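Local coordinates for possible protein of nuclear scaffold (Encephalitozoon cuniculi, PDB 3KAE), which probably serves as the Cdc27 (APC3) subunit of the anaphase-promoting complex, with this N-terminal tetratricopeptide-repeat domain forming a homodimer, at residues S212-R217 / K228-L233; P33-L38 / P97-R102. All coordinates share one frame; numbering follows the deposited sequence.

Contact 1: residues S212-R217 / K228-L233; sequences SNAARR and KACFEL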
# COMPACT_ATOMS: atom_id res chain seq x y z
N SER C 212 21.28 -6.50 -15.26
CA SER C 212 21.61 -5.27 -14.54
C SER C 212 22.81 -5.53 -13.61
O SER C 212 23.78 -4.78 -13.58
CB SER C 212 20.41 -4.74 -13.74
OG SER C 212 19.40 -4.27 -14.61
N ASN C 213 22.74 -6.61 -12.85
CA ASN C 213 23.82 -6.93 -11.97
C ASN C 213 25.09 -7.21 -12.82
O ASN C 213 26.20 -6.79 -12.46
CB ASN C 213 23.45 -8.08 -11.06
CG ASN C 213 22.49 -7.66 -9.95
OD1 ASN C 213 22.42 -6.49 -9.60
ND2 ASN C 213 21.77 -8.62 -9.39
N ALA C 214 24.91 -7.89 -13.95
CA ALA C 214 26.02 -8.17 -14.87
C ALA C 214 26.74 -6.88 -15.25
O ALA C 214 27.97 -6.80 -15.14
CB ALA C 214 25.54 -8.91 -16.15
N ALA C 215 25.97 -5.89 -15.69
CA ALA C 215 26.52 -4.61 -16.12
C ALA C 215 27.37 -3.98 -15.02
O ALA C 215 28.38 -3.34 -15.28
CB ALA C 215 25.40 -3.69 -16.54
N ARG C 216 26.95 -4.19 -13.77
CA ARG C 216 27.60 -3.59 -12.62
C ARG C 216 28.93 -4.28 -12.38
O ARG C 216 29.95 -3.64 -12.15
CB ARG C 216 26.69 -3.73 -11.39
CG ARG C 216 27.29 -3.22 -10.09
CD ARG C 216 26.42 -3.66 -8.94
NE ARG C 216 26.42 -5.11 -8.80
CZ ARG C 216 25.44 -5.81 -8.22
NH1 ARG C 216 24.38 -5.18 -7.73
NH2 ARG C 216 25.53 -7.13 -8.14
N ARG C 217 28.90 -5.61 -12.42
CA ARG C 217 30.12 -6.38 -12.27
C ARG C 217 31.15 -6.00 -13.33
O ARG C 217 32.34 -5.83 -13.04
CB ARG C 217 29.82 -7.87 -12.39
CG ARG C 217 31.06 -8.75 -12.29
CD ARG C 217 31.78 -8.52 -10.98
NE ARG C 217 32.86 -9.50 -10.79
CZ ARG C 217 33.92 -9.31 -10.01
NH1 ARG C 217 34.07 -8.18 -9.33
NH2 ARG C 217 34.83 -10.27 -9.89
N LYS C 228 28.36 -1.24 -20.63
CA LYS C 228 27.39 -0.40 -21.34
C LYS C 228 26.44 -1.21 -22.22
O LYS C 228 25.25 -0.88 -22.35
CB LYS C 228 28.10 0.66 -22.19
N ALA C 229 26.97 -2.26 -22.83
CA ALA C 229 26.15 -3.16 -23.63
C ALA C 229 24.99 -3.68 -22.78
O ALA C 229 23.82 -3.53 -23.14
CB ALA C 229 27.00 -4.31 -24.15
N CYS C 230 25.34 -4.27 -21.64
CA CYS C 230 24.34 -4.78 -20.69
C CYS C 230 23.32 -3.73 -20.25
O CYS C 230 22.11 -3.97 -20.30
CB CYS C 230 25.03 -5.39 -19.48
SG CYS C 230 25.74 -7.04 -19.77
N PHE C 231 23.80 -2.57 -19.82
CA PHE C 231 22.92 -1.48 -19.39
C PHE C 231 22.03 -1.04 -20.54
O PHE C 231 20.82 -0.91 -20.39
CB PHE C 231 23.73 -0.29 -18.89
CG PHE C 231 24.41 -0.50 -17.56
CD1 PHE C 231 23.66 -0.73 -16.41
CD2 PHE C 231 25.80 -0.44 -17.46
CE1 PHE C 231 24.28 -0.91 -15.18
CE2 PHE C 231 26.43 -0.62 -16.24
CZ PHE C 231 25.66 -0.85 -15.09
N GLU C 232 22.63 -0.82 -21.70
CA GLU C 232 21.89 -0.40 -22.89
C GLU C 232 20.76 -1.37 -23.22
O GLU C 232 19.65 -0.95 -23.54
CB GLU C 232 22.84 -0.23 -24.08
N LEU C 233 21.03 -2.68 -23.14
CA LEU C 233 20.00 -3.68 -23.39
C LEU C 233 18.76 -3.44 -22.53
O LEU C 233 17.65 -3.28 -23.05
CB LEU C 233 20.53 -5.10 -23.14
CG LEU C 233 19.44 -6.14 -22.84
CD1 LEU C 233 18.54 -6.34 -24.04
CD2 LEU C 233 20.03 -7.46 -22.41
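The two helices run unusually close together here: their axes approach to 8.0 Å, and the CA atoms of Ala215 and Cys230 are 5.1 Å apart. Small residues allow that spacing. Cys230 points directly at the facing helix, and its CB meets Ala215 CB at 3.4 Å. The Ala215 methyl also lies over one face of the Phe231 ring in a CH-pi contact, so it is held between Cys230 CB and that face. Phe231 gets there by way of its side chain: its CB does not point straight at helix 206-220, but CG lies anti to the carbonyl carbon (chi1 -72°), and that brings the ring across to the neighbouring helix.

The segments run antiparallel, 155° between their directions, and a short turn joins helix 206-220 to helix 224-237; together they form an antiparallel helical hairpin of the kind tetratricopeptide-repeat domains stack. The Phe231 ring reaches the backbone of the first helix as well. Its CE2 is 3.5 Å from Ala215 O, a carbonyl that accepts a hydrogen bond from the Ser227 hydroxyl, and Phe231 CZ is 3.8 Å from Arg216 N.

On the other residue of the pair, Cys230 SG is turned anti to the carbonyl carbon, beside its own backbone N, and lies 4.1 Å from Ala214 CB. The cysteine also rests on Ile211 and Tyr218 of helix 206-220. Ala214 in turn packs against Phe187 of helix 176-190, so helix 206-220 has apolar neighbours on two flanks. Ser212, whose carbonyl O lies near the Phe231 ring, has its hydroxyl OG hydrogen-bonded back to Ser208 O.

Contact 2: residues P33-L38 / P97-R102; sequences PEYRML and PDVDAR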
# COMPACT_ATOMS: atom_id res chain seq x y z
N PRO C 33 -11.78 -2.30 20.45
CA PRO C 33 -10.42 -1.76 20.57
C PRO C 33 -9.35 -2.73 20.07
O PRO C 33 -8.23 -2.31 19.79
CB PRO C 33 -10.25 -1.54 22.07
CG PRO C 33 -11.64 -1.51 22.63
CD PRO C 33 -12.44 -2.43 21.76
N GLU C 34 -9.70 -4.01 19.97
CA GLU C 34 -8.77 -5.04 19.52
C GLU C 34 -8.42 -4.81 18.04
O GLU C 34 -7.96 -5.71 17.35
CB GLU C 34 -9.37 -6.44 19.69
CG GLU C 34 -10.06 -6.70 21.04
CD GLU C 34 -11.52 -6.22 21.11
OE1 GLU C 34 -12.22 -6.18 20.07
OE2 GLU C 34 -11.98 -5.89 22.22
N TYR C 35 -8.66 -3.59 17.57
CA TYR C 35 -8.58 -3.29 16.16
C TYR C 35 -7.83 -2.00 15.89
O TYR C 35 -7.91 -1.47 14.78
CB TYR C 35 -9.99 -3.17 15.57
CG TYR C 35 -10.69 -4.50 15.38
CD1 TYR C 35 -10.25 -5.41 14.41
CD2 TYR C 35 -11.80 -4.85 16.16
CE1 TYR C 35 -10.88 -6.63 14.23
CE2 TYR C 35 -12.44 -6.07 15.99
CZ TYR C 35 -11.98 -6.96 15.02
OH TYR C 35 -12.59 -8.18 14.83
N ARG C 36 -7.14 -1.47 16.90
CA ARG C 36 -6.40 -0.22 16.69
C ARG C 36 -5.22 -0.49 15.73
O ARG C 36 -4.69 0.42 15.09
CB ARG C 36 -5.88 0.36 18.00
CG ARG C 36 -5.36 1.79 17.84
CD ARG C 36 -4.69 2.30 19.11
NE ARG C 36 -5.64 2.49 20.21
CZ ARG C 36 -6.53 3.49 20.27
NH1 ARG C 36 -6.60 4.38 19.29
NH2 ARG C 36 -7.35 3.58 21.31
N MET C 37 -4.82 -1.75 15.67
CA MET C 37 -3.79 -2.18 14.76
C MET C 37 -4.27 -1.86 13.35
O MET C 37 -3.54 -1.25 12.57
CB MET C 37 -3.55 -3.68 14.93
CG MET C 37 -2.26 -4.23 14.31
SD MET C 37 -0.73 -3.37 14.76
CE MET C 37 -0.37 -2.54 13.20
N LEU C 38 -5.51 -2.23 13.06
CA LEU C 38 -6.12 -2.07 11.72
C LEU C 38 -6.08 -0.63 11.24
O LEU C 38 -5.77 -0.33 10.08
CB LEU C 38 -7.57 -2.58 11.74
CG LEU C 38 -8.40 -2.42 10.47
CD1 LEU C 38 -7.67 -2.98 9.24
CD2 LEU C 38 -9.74 -3.12 10.62
N PRO C 97 -4.19 -9.66 19.56
CA PRO C 97 -5.51 -10.12 20.00
C PRO C 97 -6.14 -11.10 19.00
O PRO C 97 -5.90 -11.00 17.80
CB PRO C 97 -6.34 -8.83 20.02
CG PRO C 97 -5.35 -7.72 20.06
CD PRO C 97 -4.16 -8.21 19.31
N ASP C 98 -6.93 -12.04 19.51
CA ASP C 98 -7.79 -12.84 18.65
C ASP C 98 -8.76 -11.87 17.97
O ASP C 98 -9.52 -11.18 18.65
CB ASP C 98 -8.58 -13.86 19.47
CG ASP C 98 -7.69 -14.85 20.20
OD1 ASP C 98 -6.70 -15.30 19.60
OD2 ASP C 98 -8.00 -15.18 21.37
N VAL C 99 -8.73 -11.81 16.64
CA VAL C 99 -9.59 -10.88 15.92
C VAL C 99 -10.31 -11.56 14.77
O VAL C 99 -10.05 -12.73 14.47
CB VAL C 99 -8.79 -9.69 15.35
CG1 VAL C 99 -7.88 -9.10 16.42
CG2 VAL C 99 -8.00 -10.11 14.12
N ASP C 100 -11.22 -10.83 14.13
CA ASP C 100 -11.84 -11.30 12.90
C ASP C 100 -10.76 -11.90 11.99
O ASP C 100 -9.66 -11.35 11.87
CB ASP C 100 -12.56 -10.16 12.18
CG ASP C 100 -13.35 -10.63 10.96
OD1 ASP C 100 -13.11 -10.11 9.85
OD2 ASP C 100 -14.21 -11.53 11.10
N ALA C 101 -11.09 -13.02 11.35
CA ALA C 101 -10.15 -13.75 10.51
C ALA C 101 -9.59 -12.91 9.36
O ALA C 101 -8.44 -13.09 8.97
CB ALA C 101 -10.78 -15.03 9.98
N ARG C 102 -10.40 -12.00 8.83
CA ARG C 102 -9.96 -11.17 7.71
C ARG C 102 -8.90 -10.17 8.15
O ARG C 102 -8.04 -9.76 7.37
CB ARG C 102 -11.16 -10.45 7.09
CG ARG C 102 -12.07 -11.38 6.31
CD ARG C 102 -13.42 -10.75 6.06
NE ARG C 102 -14.16 -10.56 7.30
CZ ARG C 102 -15.39 -10.05 7.37
NH1 ARG C 102 -16.02 -9.69 6.26
NH2 ARG C 102 -16.00 -9.90 8.54
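Asp100 OD1 takes three N-H groups, all from Arg102. The firmest is NE, at 2.8 Å in a salt bridge that uses the syn lone pair of OD1, with the oxygen 22° out of the guanidinium plane; NH2 and the backbone N of Arg102 add weak bonds. The bond from the backbone N caps the short helix 101-104, with Asp100 as N-cap, and the nearby charge probably steadies the carboxylate in its ionised form. Asp100 CG lies anti to its own backbone N (chi1 -174°), which carries the carboxylate away from Tyr35.

The backbone N of Asp100 faces the other segment, donating to Tyr35 OH at 3.1 Å with a fairly straight 160° angle. This is the single hydrogen bond between the segments, and it ties the residue before helix 101-104 to the N-cap residue of helix 36-45. In the fold it joins the start of a helix in the tetratricopeptide-repeat array to a connection much further along the chain. Tyr35, with CG anti to the carbonyl carbon, runs past Val99 in the opposite direction, its CE1 3.9 Å from Val99 CB. Val99 CG1 lies 3.5 Å from Glu34 O, and Glu34 CB meets Pro97 CB at 3.9 Å before the glutamate chain bends away at chi2. Tyr35 and Asp100 both also touch Ile6 of helix 5-14.

Contact 1 is partly buried and joins consecutive antiparallel helices, whereas contact 2 lies at the surface and brings together segments whose closest ends are 59 residues apart. The areas buried are close, 217 Å² against 206 Å², but they are won differently. Residues 212-217 and 228-233 meet through small apolar groups and one aromatic ring, as suits two helices lying side by side. Residues 33-38 and 97-102 meet in the loops leading into two helices, where a tyrosine hydroxyl and a backbone N-H add a polar bond to apolar touches. The contacts share no helix: the centres of contacts 1 and 2 are about 47 Å apart, on opposite sides of the chain's centre.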